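PDB 6Q2F: glycoside hydrolase family protein from Novosphingobium sp. PP1Y, which is an alpha-L-rhamnosidase that probably hydrolyses alpha-L-rhamnosidic bonds to release L-rhamnose from glycosides. Local coordinates for residues R56-W61 and Q87-N92; G210-P215 and L441-S446; V216-S221 and G435-V440; V676-V681 and L692-F697. All blocks are in the same frame, centred on the assembly; numbering follows the deposited sequence.

Interaction 1 of 4, residues R56-W61 and Q87-N92; sequences RVWWHW and QNFDAN
The Phe89 ring drives its edge into one face of the Trp58 indole, with CE2 3.3 Å from Trp58 CD2 and the planes 68° apart, a T-shaped pair. The same phenyl also lies alongside His60 in an offset stack, centroids 4.6 Å apart and planes inclined by 20°. Trp58, His60 and Phe89 leave the same face of the sheet, and CG anti to the carbonyl carbon in each brings the rings together there. Trp58 NE1 donates a somewhat bent hydrogen bond to a lone pair of Gln87 OE1, 2.8 Å, close to the indole plane, so that edge of the indole is pinned while its face receives Phe89. An alanine in place of Trp58 would take away the face under Phe89 and the NE1 donor to Gln87 OE1, and would probably leave both side chains less well fixed.

On the other side, Asn88 ND2 donates to Trp59 O at 3.0 Å and sits above the Trp61 indole. The backbone ladder is parallel: Trp61 N to Phe89 O, 2.7 Å, is nearly straight, whereas Phe89 N to Trp59 O, 3.3 Å, is weak. Trp59 NE1 reaches Asp74 on helix 68-81, which joins parallel strands 56-62 and 85-91. Trp58 faces the barrel interior, touching Leu501 with a sodium ion about 5 Å from its side chain. This beta-alpha-beta unit lies in a closed ring of eight parallel strands, a TIM barrel.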
loop_
_atom_site.group_PDB
_atom_site.type_symbol
_atom_site.label_atom_id
_atom_site.label_comp_id
_atom_site.label_asym_id
_atom_site.label_seq_id
_atom_site.Cartn_x
_atom_site.Cartn_y
_atom_site.Cartn_z
ATOM N N ARG A 56 0.869 5.832 16.834
ATOM C CA ARG A 56 -0.519 5.459 17.027
ATOM C C ARG A 56 -0.638 3.941 16.962
ATOM O O ARG A 56 0.299 3.240 16.572
ATOM C CB ARG A 56 -1.390 6.113 15.954
ATOM C CG ARG A 56 -1.773 7.572 16.187
ATOM C CD ARG A 56 -0.608 8.560 16.271
ATOM N NE ARG A 56 -1.160 9.918 16.344
ATOM C CZ ARG A 56 -0.599 10.953 16.955
ATOM N NH1 ARG A 56 0.586 10.811 17.564
ATOM N NH2 ARG A 56 -1.232 12.129 16.940
ATOM N N VAL A 57 -1.808 3.429 17.346
ATOM C CA VAL A 57 -2.125 2.020 17.132
ATOM C C VAL A 57 -3.504 1.899 16.493
ATOM O O VAL A 57 -4.389 2.732 16.691
ATOM C CB VAL A 57 -2.077 1.191 18.439
ATOM C CG1 VAL A 57 -0.706 1.339 19.108
ATOM C CG2 VAL A 57 -3.205 1.599 19.361
ATOM N N TRP A 58 -3.680 0.852 15.708
ATOM C CA TRP A 58 -5.010 0.425 15.345
ATOM C C TRP A 58 -5.613 -0.334 16.525
ATOM O O TRP A 58 -4.912 -1.020 17.281
ATOM C CB TRP A 58 -4.975 -0.444 14.083
ATOM C CG TRP A 58 -4.909 0.396 12.834
ATOM C CD1 TRP A 58 -4.740 1.749 12.772
ATOM C CD2 TRP A 58 -5.060 -0.051 11.480
ATOM N NE1 TRP A 58 -4.758 2.169 11.465
ATOM C CE2 TRP A 58 -4.961 1.087 10.655
ATOM C CE3 TRP A 58 -5.292 -1.296 10.888
ATOM C CZ2 TRP A 58 -5.051 1.014 9.266
ATOM C CZ3 TRP A 58 -5.387 -1.369 9.507
ATOM C CH2 TRP A 58 -5.277 -0.222 8.713
ATOM N N TRP A 59 -6.925 -0.188 16.696
ATOM C CA TRP A 59 -7.603 -0.620 17.928
ATOM C C TRP A 59 -8.933 -1.272 17.544
ATOM O O TRP A 59 -9.996 -0.652 17.597
ATOM C CB TRP A 59 -7.784 0.576 18.854
ATOM C CG TRP A 59 -8.351 0.307 20.205
ATOM C CD1 TRP A 59 -7.895 -0.592 21.150
ATOM C CD2 TRP A 59 -9.410 1.035 20.823
ATOM N NE1 TRP A 59 -8.651 -0.481 22.299
ATOM C CE2 TRP A 59 -9.586 0.509 22.120
ATOM C CE3 TRP A 59 -10.245 2.068 20.396
ATOM C CZ2 TRP A 59 -10.559 0.985 22.988
ATOM C CZ3 TRP A 59 -11.225 2.528 21.252
ATOM C CH2 TRP A 59 -11.368 1.994 22.539
ATOM N N HIS A 60 -8.860 -2.535 17.146
ATOM C CA HIS A 60 -10.023 -3.237 16.624
ATOM C C HIS A 60 -10.933 -3.699 17.754
ATOM O O HIS A 60 -10.473 -4.298 18.724
ATOM C CB HIS A 60 -9.594 -4.444 15.793
ATOM C CG HIS A 60 -8.932 -4.087 14.498
ATOM N ND1 HIS A 60 -7.587 -3.797 14.404
ATOM C CD2 HIS A 60 -9.428 -4.001 13.240
ATOM C CE1 HIS A 60 -7.287 -3.531 13.144
ATOM N NE2 HIS A 60 -8.386 -3.648 12.419
ATOM N N TRP A 61 -12.223 -3.421 17.621
ATOM C CA TRP A 61 -13.250 -3.996 18.479
ATOM C C TRP A 61 -13.732 -5.285 17.822
ATOM O O TRP A 61 -14.380 -5.244 16.777
ATOM C CB TRP A 61 -14.408 -3.015 18.666
ATOM C CG TRP A 61 -14.111 -1.855 19.565
ATOM C CD1 TRP A 61 -12.923 -1.539 20.131
ATOM C CD2 TRP A 61 -15.045 -0.856 19.992
ATOM N NE1 TRP A 61 -13.044 -0.398 20.889
ATOM C CE2 TRP A 61 -14.347 0.035 20.820
ATOM C CE3 TRP A 61 -16.406 -0.621 19.733
ATOM C CZ2 TRP A 61 -14.968 1.133 21.427
ATOM C CZ3 TRP A 61 -17.014 0.447 20.340
ATOM C CH2 TRP A 61 -16.292 1.320 21.177
ATOM N N GLN A 87 -6.749 4.204 16.493
ATOM C CA GLN A 87 -7.668 4.272 15.361
ATOM C C GLN A 87 -8.617 3.091 15.482
ATOM O O GLN A 87 -8.208 1.938 15.326
ATOM C CB GLN A 87 -6.888 4.285 14.042
ATOM C CG GLN A 87 -5.718 5.317 14.082
ATOM C CD GLN A 87 -5.188 5.736 12.706
ATOM O OE1 GLN A 87 -5.176 4.962 11.765
ATOM N NE2 GLN A 87 -4.723 6.963 12.609
ATOM N N ASN A 88 -9.865 3.384 15.806
ATOM C CA ASN A 88 -10.841 2.358 16.133
ATOM C C ASN A 88 -11.444 1.730 14.882
ATOM O O ASN A 88 -11.673 2.406 13.883
ATOM C CB ASN A 88 -11.952 2.956 16.999
ATOM C CG ASN A 88 -13.007 1.930 17.377
ATOM O OD1 ASN A 88 -14.198 2.119 17.126
ATOM N ND2 ASN A 88 -12.568 0.816 17.942
ATOM N N PHE A 89 -11.730 0.429 14.964
ATOM C CA PHE A 89 -12.525 -0.290 13.974
ATOM C C PHE A 89 -13.519 -1.167 14.704
ATOM O O PHE A 89 -13.147 -1.869 15.660
ATOM C CB PHE A 89 -11.673 -1.190 13.075
ATOM C CG PHE A 89 -10.570 -0.478 12.365
ATOM C CD1 PHE A 89 -10.811 0.149 11.163
ATOM C CD2 PHE A 89 -9.288 -0.441 12.904
ATOM C CE1 PHE A 89 -9.784 0.803 10.495
ATOM C CE2 PHE A 89 -8.259 0.217 12.244
ATOM C CZ PHE A 89 -8.505 0.832 11.042
ATOM N N ASP A 90 -14.777 -1.131 14.267
ATOM C CA ASP A 90 -15.738 -2.145 14.701
ATOM C C ASP A 90 -15.699 -3.255 13.659
ATOM O O ASP A 90 -16.289 -3.124 12.588
ATOM C CB ASP A 90 -17.139 -1.575 14.871
ATOM C CG ASP A 90 -18.080 -2.558 15.558
ATOM O OD1 ASP A 90 -17.882 -2.792 16.775
ATOM O OD2 ASP A 90 -18.983 -3.108 14.892
ATOM N N ALA A 91 -15.009 -4.349 13.972
ATOM C CA ALA A 91 -14.694 -5.396 12.999
ATOM C C ALA A 91 -15.582 -6.613 13.226
ATOM O O ALA A 91 -15.485 -7.267 14.271
ATOM C CB ALA A 91 -13.219 -5.797 13.092
ATOM N N ASN A 92 -16.420 -6.932 12.236
ATOM C CA ASN A 92 -17.386 -8.026 12.348
ATOM C C ASN A 92 -16.785 -9.328 11.819
ATOM O O ASN A 92 -17.280 -9.940 10.878
ATOM C CB ASN A 92 -18.668 -7.670 11.604
ATOM C CG ASN A 92 -19.805 -8.658 11.885
ATOM O OD1 ASN A 92 -20.212 -9.427 11.010
ATOM N ND2 ASN A 92 -20.317 -8.632 13.107
HETATM O O HOH W 1 -17.089 -5.221 17.341
#

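Interaction 2 of 4, residues G210-P215 and L441-S446; sequences GVLAFP and LRLGYS
Four backbone hydrogen bonds set the antiparallel register of 210-215 against 441-446, in the pairs Gly210 with Leu443 and Leu212 with Leu441. The Leu212–Leu441 pair holds the shortest bond, Leu441 N giving to Leu212 O at 2.6 Å nearly along the C=O axis, and Leu212 N to Leu441 O at 2.9 Å. In the Gly210–Leu443 pair Leu443 N reaches Gly210 O at 2.8 Å, while Gly210 N to Leu443 O is longer, 3.2 Å, with the donor above the carbonyl plane. Between them, Val211 CA makes a CA-H...O contact with Leu441 O.

Apolar contacts run diagonally on the face bearing the leucines. Leu212 CD1 touches Leu443 CD1 tip to tip at 4.0 Å, and Leu441 CD2 meets the edge of the Phe214 ring at CE2, also at 4.0 Å. Leu441 CG, anti to its backbone N, directs the branch toward Phe214, whose own CG sits in the crowded position.

Arg442 forms a salt bridge with Glu208. At the phi of Gly210, 162°, a CB would jam against the carbonyl O of the residue before. These are the central strands of a four-stranded antiparallel sheet, flanked by 151-160 and 413-414. Main-chain bonding therefore sets the register, and leucine contacts add dispersion.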
loop_
_atom_site.group_PDB
_atom_site.type_symbol
_atom_site.label_atom_id
_atom_site.label_comp_id
_atom_site.label_asym_id
_atom_site.label_seq_id
_atom_site.Cartn_x
_atom_site.Cartn_y
_atom_site.Cartn_z
ATOM N N GLY A 210 -27.092 6.274 -22.852
ATOM C CA GLY A 210 -27.376 6.892 -24.128
ATOM C C GLY A 210 -27.575 5.844 -25.200
ATOM O O GLY A 210 -27.445 4.642 -24.967
ATOM N N VAL A 211 -27.899 6.338 -26.394
ATOM C CA VAL A 211 -28.099 5.505 -27.567
ATOM C C VAL A 211 -27.229 6.057 -28.678
ATOM O O VAL A 211 -27.298 7.249 -28.996
ATOM C CB VAL A 211 -29.573 5.471 -27.993
ATOM C CG1 VAL A 211 -29.793 4.453 -29.095
ATOM C CG2 VAL A 211 -30.429 5.137 -26.797
ATOM N N LEU A 212 -26.402 5.202 -29.254
ATOM C CA LEU A 212 -25.532 5.579 -30.350
ATOM C C LEU A 212 -25.830 4.678 -31.534
ATOM O O LEU A 212 -26.150 3.498 -31.374
ATOM C CB LEU A 212 -24.056 5.465 -29.972
ATOM C CG LEU A 212 -23.628 6.250 -28.739
ATOM C CD1 LEU A 212 -22.217 5.851 -28.366
ATOM C CD2 LEU A 212 -23.747 7.768 -28.987
ATOM N N ALA A 213 -25.749 5.255 -32.722
ATOM C CA ALA A 213 -25.863 4.498 -33.953
ATOM C C ALA A 213 -24.685 4.858 -34.838
ATOM O O ALA A 213 -24.196 5.991 -34.820
ATOM C CB ALA A 213 -27.180 4.772 -34.683
ATOM N N PHE A 214 -24.230 3.881 -35.612
ATOM C CA PHE A 214 -23.094 4.093 -36.489
ATOM C C PHE A 214 -23.137 3.048 -37.585
ATOM O O PHE A 214 -23.610 1.928 -37.352
ATOM C CB PHE A 214 -21.772 4.026 -35.716
ATOM C CG PHE A 214 -21.647 2.826 -34.815
ATOM C CD1 PHE A 214 -21.107 1.644 -35.292
ATOM C CD2 PHE A 214 -22.067 2.881 -33.497
ATOM C CE1 PHE A 214 -20.981 0.529 -34.469
ATOM C CE2 PHE A 214 -21.945 1.770 -32.668
ATOM C CZ PHE A 214 -21.399 0.592 -33.161
ATOM N N PRO A 215 -22.686 3.386 -38.787
ATOM C CA PRO A 215 -22.678 2.409 -39.876
ATOM C C PRO A 215 -21.613 1.355 -39.645
ATOM O O PRO A 215 -20.585 1.595 -39.007
ATOM C CB PRO A 215 -22.362 3.252 -41.118
ATOM C CG PRO A 215 -22.583 4.686 -40.691
ATOM C CD PRO A 215 -22.264 4.718 -39.235
ATOM N N LEU A 441 -26.435 0.979 -30.614
ATOM C CA LEU A 441 -25.925 0.629 -29.329
ATOM C C LEU A 441 -26.668 1.340 -28.235
ATOM O O LEU A 441 -26.723 2.539 -28.205
ATOM C CB LEU A 441 -24.471 1.037 -29.312
ATOM C CG LEU A 441 -23.528 0.575 -28.249
ATOM C CD1 LEU A 441 -23.841 -0.839 -27.893
ATOM C CD2 LEU A 441 -22.134 0.650 -28.789
ATOM N N ARG A 442 -27.238 0.568 -27.335
ATOM C CA ARG A 442 -27.928 1.143 -26.232
ATOM C C ARG A 442 -27.036 0.928 -25.027
ATOM O O ARG A 442 -26.832 -0.170 -24.581
ATOM C CB ARG A 442 -29.298 0.539 -26.016
ATOM C CG ARG A 442 -30.017 1.167 -24.852
ATOM C CD ARG A 442 -31.445 0.708 -24.744
ATOM N NE ARG A 442 -32.090 1.197 -23.553
ATOM C CZ ARG A 442 -33.288 0.824 -23.159
ATOM N NH1 ARG A 442 -33.969 -0.045 -23.862
ATOM N NH2 ARG A 442 -33.799 1.313 -22.056
ATOM N N LEU A 443 -26.520 2.024 -24.516
ATOM C CA LEU A 443 -25.649 2.000 -23.359
ATOM C C LEU A 443 -26.465 2.274 -22.107
ATOM O O LEU A 443 -27.338 3.146 -22.103
ATOM C CB LEU A 443 -24.538 3.040 -23.503
ATOM C CG LEU A 443 -23.705 2.901 -24.769
ATOM C CD1 LEU A 443 -22.683 4.028 -24.825
ATOM C CD2 LEU A 443 -23.022 1.547 -24.785
ATOM N N GLY A 444 -26.173 1.530 -21.052
ATOM C CA GLY A 444 -26.750 1.812 -19.754
ATOM C C GLY A 444 -25.715 1.546 -18.693
ATOM O O GLY A 444 -24.546 1.297 -19.011
ATOM N N TYR A 445 -26.115 1.612 -17.430
ATOM C CA TYR A 445 -25.241 1.167 -16.361
ATOM C C TYR A 445 -26.030 0.315 -15.380
ATOM O O TYR A 445 -27.267 0.341 -15.334
ATOM C CB TYR A 445 -24.559 2.344 -15.632
ATOM C CG TYR A 445 -25.472 3.197 -14.778
ATOM C CD1 TYR A 445 -25.839 2.794 -13.490
ATOM C CD2 TYR A 445 -25.956 4.418 -15.252
ATOM C CE1 TYR A 445 -26.673 3.582 -12.705
ATOM C CE2 TYR A 445 -26.777 5.214 -14.474
ATOM C CZ TYR A 445 -27.137 4.792 -13.204
ATOM O OH TYR A 445 -27.964 5.585 -12.434
ATOM N N SER A 446 -25.283 -0.445 -14.596
ATOM C CA SER A 446 -25.856 -1.248 -13.532
ATOM C C SER A 446 -24.812 -1.346 -12.425
ATOM O O SER A 446 -23.694 -0.845 -12.555
ATOM C CB SER A 446 -26.299 -2.609 -14.058
ATOM O OG SER A 446 -25.181 -3.379 -14.447
#

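Interaction 3 of 4, residues V216-S221 and G435-V440; sequences VPDIAS and GQHWRV
A His-carboxylate hydrogen bond finishes the outer end of an antiparallel ladder, where strand 206-217 leaves strand 436-447. His437 ND1 donates to Asp218 OD1 at 2.8 Å. The ring and carboxylate are turned only 11° from each other, yet the donor stands above the carboxylate plane. His437 CG occupies the crowded position between its backbone N and carbonyl carbon, chi1 67°, and this carries the imidazole across to the other strand.

There Val216 places CG2 over a ring face, 3.5 Å from the centroid, a CH-pi contact. Its other methyl, CG1, lies 3.7 Å from Arg439 CB, on the aliphatic part of a side chain whose guanidinium forms a salt bridge with Glu157.

Underneath, Val216 N to His437 O and His437 N to Val216 O are both 2.8 Å, approached nearly along the C=O axis but bent at the hydrogen. Two residues on, Asp218 N bonds to Gly435 O at 2.9 Å from above the carbonyl plane; Gly435 has a positive phi, 79°, which favours glycine.

The Asp218 carboxylate would probably stabilise a positively charged His437 and raise its pKa. Asp218, bonded to both His437 and Gly435, continues the link between the two strands beyond the last beta bridge.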
loop_
_atom_site.group_PDB
_atom_site.type_symbol
_atom_site.label_atom_id
_atom_site.label_comp_id
_atom_site.label_asym_id
_atom_site.label_seq_id
_atom_site.Cartn_x
_atom_site.Cartn_y
_atom_site.Cartn_z
ATOM N N VAL A 216 -21.871 0.172 -40.184
ATOM C CA VAL A 216 -21.003 -0.975 -39.958
ATOM C C VAL A 216 -21.113 -1.828 -41.216
ATOM O O VAL A 216 -22.165 -1.816 -41.874
ATOM C CB VAL A 216 -21.407 -1.717 -38.669
ATOM C CG1 VAL A 216 -21.218 -0.849 -37.439
ATOM C CG2 VAL A 216 -22.821 -2.271 -38.755
ATOM N N PRO A 217 -20.060 -2.528 -41.627
ATOM C CA PRO A 217 -20.139 -3.307 -42.867
ATOM C C PRO A 217 -20.871 -4.623 -42.659
ATOM O O PRO A 217 -20.721 -5.288 -41.628
ATOM C CB PRO A 217 -18.667 -3.541 -43.223
ATOM C CG PRO A 217 -17.990 -3.576 -41.896
ATOM C CD PRO A 217 -18.710 -2.570 -41.038
ATOM N N ASP A 218 -21.690 -4.987 -43.647
ATOM C CA ASP A 218 -22.264 -6.325 -43.685
ATOM C C ASP A 218 -21.144 -7.347 -43.599
ATOM O O ASP A 218 -20.167 -7.280 -44.347
ATOM C CB ASP A 218 -23.073 -6.528 -44.971
ATOM C CG ASP A 218 -24.352 -5.715 -44.992
ATOM O OD1 ASP A 218 -25.010 -5.614 -43.938
ATOM O OD2 ASP A 218 -24.703 -5.180 -46.066
ATOM N N ILE A 219 -21.270 -8.272 -42.660
ATOM C CA ILE A 219 -20.182 -9.172 -42.308
ATOM C C ILE A 219 -20.633 -10.600 -42.577
ATOM O O ILE A 219 -21.819 -10.927 -42.462
ATOM C CB ILE A 219 -19.743 -8.970 -40.836
ATOM C CG1 ILE A 219 -19.124 -7.581 -40.643
ATOM C CG2 ILE A 219 -18.781 -10.048 -40.361
ATOM C CD1 ILE A 219 -18.910 -7.201 -39.189
ATOM N N ALA A 220 -19.677 -11.439 -42.985
ATOM C CA ALA A 220 -19.926 -12.860 -43.195
ATOM C C ALA A 220 -20.331 -13.531 -41.890
ATOM O O ALA A 220 -19.501 -13.697 -40.990
ATOM C CB ALA A 220 -18.685 -13.540 -43.785
ATOM N N SER A 221 -21.602 -13.903 -41.766
ATOM C CA SER A 221 -22.036 -14.601 -40.566
ATOM C C SER A 221 -21.376 -15.974 -40.498
ATOM O O SER A 221 -21.001 -16.561 -41.516
ATOM C CB SER A 221 -23.554 -14.740 -40.541
ATOM O OG SER A 221 -23.967 -15.350 -39.331
ATOM N N GLY A 435 -23.836 -3.076 -48.839
ATOM C CA GLY A 435 -22.922 -3.819 -47.993
ATOM C C GLY A 435 -22.645 -3.169 -46.656
ATOM O O GLY A 435 -21.605 -3.436 -46.049
ATOM N N GLN A 436 -23.559 -2.327 -46.174
ATOM C CA GLN A 436 -23.318 -1.509 -44.987
ATOM C C GLN A 436 -24.647 -1.338 -44.265
ATOM O O GLN A 436 -25.583 -0.759 -44.828
ATOM C CB GLN A 436 -22.740 -0.152 -45.385
ATOM C CG GLN A 436 -21.539 0.311 -44.591
ATOM C CD GLN A 436 -20.873 1.527 -45.216
ATOM O OE1 GLN A 436 -20.494 1.503 -46.387
ATOM N NE2 GLN A 436 -20.734 2.598 -44.437
ATOM N N HIS A 437 -24.745 -1.833 -43.034
ATOM C CA HIS A 437 -25.959 -1.662 -42.245
ATOM C C HIS A 437 -25.683 -0.832 -40.997
ATOM O O HIS A 437 -24.542 -0.455 -40.703
ATOM C CB HIS A 437 -26.579 -3.017 -41.877
ATOM C CG HIS A 437 -25.763 -3.836 -40.925
ATOM N ND1 HIS A 437 -24.743 -4.664 -41.342
ATOM C CD2 HIS A 437 -25.848 -3.991 -39.581
ATOM C CE1 HIS A 437 -24.219 -5.276 -40.294
ATOM N NE2 HIS A 437 -24.874 -4.887 -39.214
ATOM N N TRP A 438 -26.758 -0.526 -40.274
ATOM C CA TRP A 438 -26.680 0.269 -39.058
ATOM C C TRP A 438 -26.518 -0.619 -37.833
ATOM O O TRP A 438 -27.103 -1.704 -37.747
ATOM C CB TRP A 438 -27.926 1.143 -38.891
ATOM C CG TRP A 438 -27.911 2.389 -39.717
ATOM C CD1 TRP A 438 -28.601 2.620 -40.878
ATOM C CD2 TRP A 438 -27.162 3.581 -39.451
ATOM N NE1 TRP A 438 -28.326 3.886 -41.346
ATOM C CE2 TRP A 438 -27.443 4.493 -40.491
ATOM C CE3 TRP A 438 -26.282 3.966 -38.437
ATOM C CZ2 TRP A 438 -26.876 5.763 -40.538
ATOM C CZ3 TRP A 438 -25.717 5.229 -38.490
ATOM C CH2 TRP A 438 -26.018 6.112 -39.529
ATOM N N ARG A 439 -25.811 -0.098 -36.860
ATOM C CA ARG A 439 -25.672 -0.750 -35.601
ATOM C C ARG A 439 -26.114 0.256 -34.583
ATOM O O ARG A 439 -25.659 1.352 -34.574
ATOM C CB ARG A 439 -24.250 -1.126 -35.366
ATOM C CG ARG A 439 -24.058 -2.165 -34.312
ATOM C CD ARG A 439 -22.860 -2.942 -34.724
ATOM N NE ARG A 439 -22.198 -3.552 -33.617
ATOM C CZ ARG A 439 -20.963 -4.015 -33.678
ATOM N NH1 ARG A 439 -20.267 -3.930 -34.798
ATOM N NH2 ARG A 439 -20.430 -4.583 -32.612
ATOM N N VAL A 440 -27.017 -0.158 -33.725
ATOM C CA VAL A 440 -27.522 0.702 -32.704
ATOM C C VAL A 440 -27.109 0.142 -31.367
ATOM O O VAL A 440 -27.397 -0.972 -31.035
ATOM C CB VAL A 440 -29.029 0.823 -32.774
ATOM C CG1 VAL A 440 -29.531 1.826 -31.774
ATOM C CG2 VAL A 440 -29.439 1.207 -34.166
#

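Interaction 4 of 4, residues V676-V681 and L692-F697; sequences VIHTSV and LSLAIF
Val681 meets the 692-697 loop with both methyls. CG2 lies 3.6 Å from Leu694 N and 3.9 Å from Leu694 CB, while CG1 touches Leu692 CB at 3.9 Å, so the two methyls together span the backbone from Leu692 to Leu694. An alanine at Val681 would lose both methyls and would probably loosen the packing against the two leucines.

Leu694 CD2 rests 3.7 Å from His678 CE1, the side chains crossing at about a right angle. Phe697 CB lies at the edge of the His678 ring, 4.1 Å from His678 CE1. Thr679 OG1 is buried near Leu694 CD2 and has no polar partner.

The backbone of both segments sets these groups in place: a type II' turn from Leu694 to Phe697, closed by Phe697 N to Leu694 O at 3.0 Å, and a cis peptide between His678 and Thr679. Farther out, His678 ND1 is hydrogen-bonded to Gly698 O, and its side chain touches Glu644, a ligand of the sodium ion. Segment 676-681 runs off strand 674-677, the last parallel strand of the barrel, and 692-697 is the loop after strand 690-691.

The contact is almost wholly dispersive: shape rather than directional bonding seats the loop.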
loop_
_atom_site.group_PDB
_atom_site.type_symbol
_atom_site.label_atom_id
_atom_site.label_comp_id
_atom_site.label_asym_id
_atom_site.label_seq_id
_atom_site.Cartn_x
_atom_site.Cartn_y
_atom_site.Cartn_z
ATOM N N VAL A 676 1.739 3.575 12.680
ATOM C CA VAL A 676 0.448 3.225 13.249
ATOM C C VAL A 676 0.475 1.707 13.382
ATOM O O VAL A 676 0.363 0.983 12.382
ATOM C CB VAL A 676 -0.730 3.718 12.393
ATOM C CG1 VAL A 676 -2.064 3.460 13.132
ATOM C CG2 VAL A 676 -0.562 5.224 12.084
ATOM N N ILE A 677 0.723 1.229 14.576
ATOM C CA ILE A 677 0.897 -0.181 14.769
ATOM C C ILE A 677 -0.319 -1.032 14.596
ATOM O O ILE A 677 -1.296 -0.819 15.205
ATOM C CB ILE A 677 1.563 -0.480 16.114
ATOM C CG1 ILE A 677 2.872 0.260 16.215
ATOM C CG2 ILE A 677 1.781 -1.961 16.288
ATOM C CD1 ILE A 677 3.272 0.621 17.606
ATOM N N HIS A 678 -0.191 -2.007 13.741
ATOM C CA HIS A 678 -1.204 -2.976 13.492
ATOM C C HIS A 678 -0.866 -4.197 14.322
ATOM O O HIS A 678 0.045 -4.871 13.956
ATOM C CB HIS A 678 -1.125 -3.365 12.041
ATOM C CG HIS A 678 -2.181 -4.312 11.607
ATOM N ND1 HIS A 678 -2.191 -5.629 11.974
ATOM C CD2 HIS A 678 -3.263 -4.132 10.831
ATOM C CE1 HIS A 678 -3.245 -6.215 11.463
ATOM N NE2 HIS A 678 -3.910 -5.329 10.760
ATOM N N THR A 679 -1.577 -4.521 15.396
ATOM C CA THR A 679 -2.662 -3.789 15.999
ATOM C C THR A 679 -2.683 -3.971 17.504
ATOM O O THR A 679 -1.955 -4.717 18.066
ATOM C CB THR A 679 -4.071 -4.307 15.675
ATOM O OG1 THR A 679 -4.049 -5.617 15.161
ATOM C CG2 THR A 679 -4.791 -3.424 14.889
ATOM N N SER A 680 -3.583 -3.248 18.117
ATOM C CA SER A 680 -3.839 -3.278 19.487
ATOM C C SER A 680 -5.320 -3.582 19.612
ATOM O O SER A 680 -6.116 -2.711 19.763
ATOM C CB SER A 680 -3.500 -1.947 20.101
ATOM O OG SER A 680 -3.478 -2.012 21.469
ATOM N N VAL A 681 -5.670 -4.847 19.528
ATOM C CA VAL A 681 -7.049 -5.274 19.692
ATOM C C VAL A 681 -7.556 -4.857 21.072
ATOM O O VAL A 681 -6.831 -4.915 22.072
ATOM C CB VAL A 681 -7.126 -6.796 19.471
ATOM C CG1 VAL A 681 -8.337 -7.387 20.157
ATOM C CG2 VAL A 681 -7.169 -7.110 17.982
ATOM N N LEU A 692 -8.067 -11.979 23.028
ATOM C CA LEU A 692 -8.506 -11.815 21.648
ATOM C C LEU A 692 -7.377 -11.338 20.740
ATOM O O LEU A 692 -6.433 -10.677 21.179
ATOM C CB LEU A 692 -9.635 -10.806 21.570
ATOM C CG LEU A 692 -10.916 -11.095 22.325
ATOM C CD1 LEU A 692 -11.826 -9.896 22.116
ATOM C CD2 LEU A 692 -11.542 -12.359 21.842
ATOM N N SER A 693 -7.503 -11.684 19.466
ATOM C CA SER A 693 -6.554 -11.297 18.437
ATOM C C SER A 693 -7.385 -10.998 17.199
ATOM O O SER A 693 -8.497 -11.510 17.068
ATOM C CB SER A 693 -5.566 -12.428 18.157
ATOM O OG SER A 693 -6.239 -13.595 17.715
ATOM N N LEU A 694 -6.849 -10.244 16.259
ATOM C CA LEU A 694 -7.564 -9.946 15.035
ATOM C C LEU A 694 -7.352 -11.100 14.098
ATOM O O LEU A 694 -6.513 -11.066 13.267
ATOM C CB LEU A 694 -7.026 -8.669 14.409
ATOM C CG LEU A 694 -7.436 -8.365 12.977
ATOM C CD1 LEU A 694 -8.911 -8.129 12.849
ATOM C CD2 LEU A 694 -6.672 -7.221 12.364
ATOM N N ALA A 695 -8.130 -12.138 14.280
ATOM C CA ALA A 695 -8.022 -13.340 13.495
ATOM C C ALA A 695 -6.608 -13.922 13.557
ATOM O O ALA A 695 -6.080 -14.074 14.591
ATOM C CB ALA A 695 -8.502 -13.123 12.084
ATOM N N ILE A 696 -6.010 -14.201 12.430
ATOM C CA ILE A 696 -4.700 -14.788 12.379
ATOM C C ILE A 696 -3.631 -13.743 12.303
ATOM O O ILE A 696 -2.524 -14.029 11.947
ATOM C CB ILE A 696 -4.550 -15.608 11.106
ATOM C CG1 ILE A 696 -4.792 -14.740 9.897
ATOM C CG2 ILE A 696 -5.511 -16.767 11.074
ATOM C CD1 ILE A 696 -4.406 -15.418 8.614
ATOM N N PHE A 697 -3.956 -12.503 12.569
ATOM C CA PHE A 697 -2.956 -11.478 12.417
ATOM C C PHE A 697 -2.426 -10.857 13.662
ATOM O O PHE A 697 -3.109 -10.702 14.620
ATOM C CB PHE A 697 -3.495 -10.343 11.559
ATOM C CG PHE A 697 -3.970 -10.752 10.224
ATOM C CD1 PHE A 697 -3.106 -10.929 9.212
ATOM C CD2 PHE A 697 -5.290 -10.916 9.985
ATOM C CE1 PHE A 697 -3.539 -11.308 7.979
ATOM C CE2 PHE A 697 -5.741 -11.276 8.757
ATOM C CZ PHE A 697 -4.857 -11.478 7.747
#

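Overall arrangement
From the N terminus, interaction 1 comes first, closing a loop of 25 residues around helix 68-81 and pairing the first two strands of the barrel. Between barrel strands 127-131 and 497-502 the chain makes a long excursion. Interaction 2 closes 225 residues of it, and interaction 3 is nested inside on the same two strands, later in 206-217 and earlier in 436-447; the two contact centres are about 17 Å apart. Interaction 4 follows in series and closes a ten-residue loop after strand 674-677. That strand neighbours 56-62, so interactions 1 and 4 touch where the barrel closes on itself, with centres about 8 Å apart. Interactions 1 and 2 are remote, about 45 Å between centres. No loops cross.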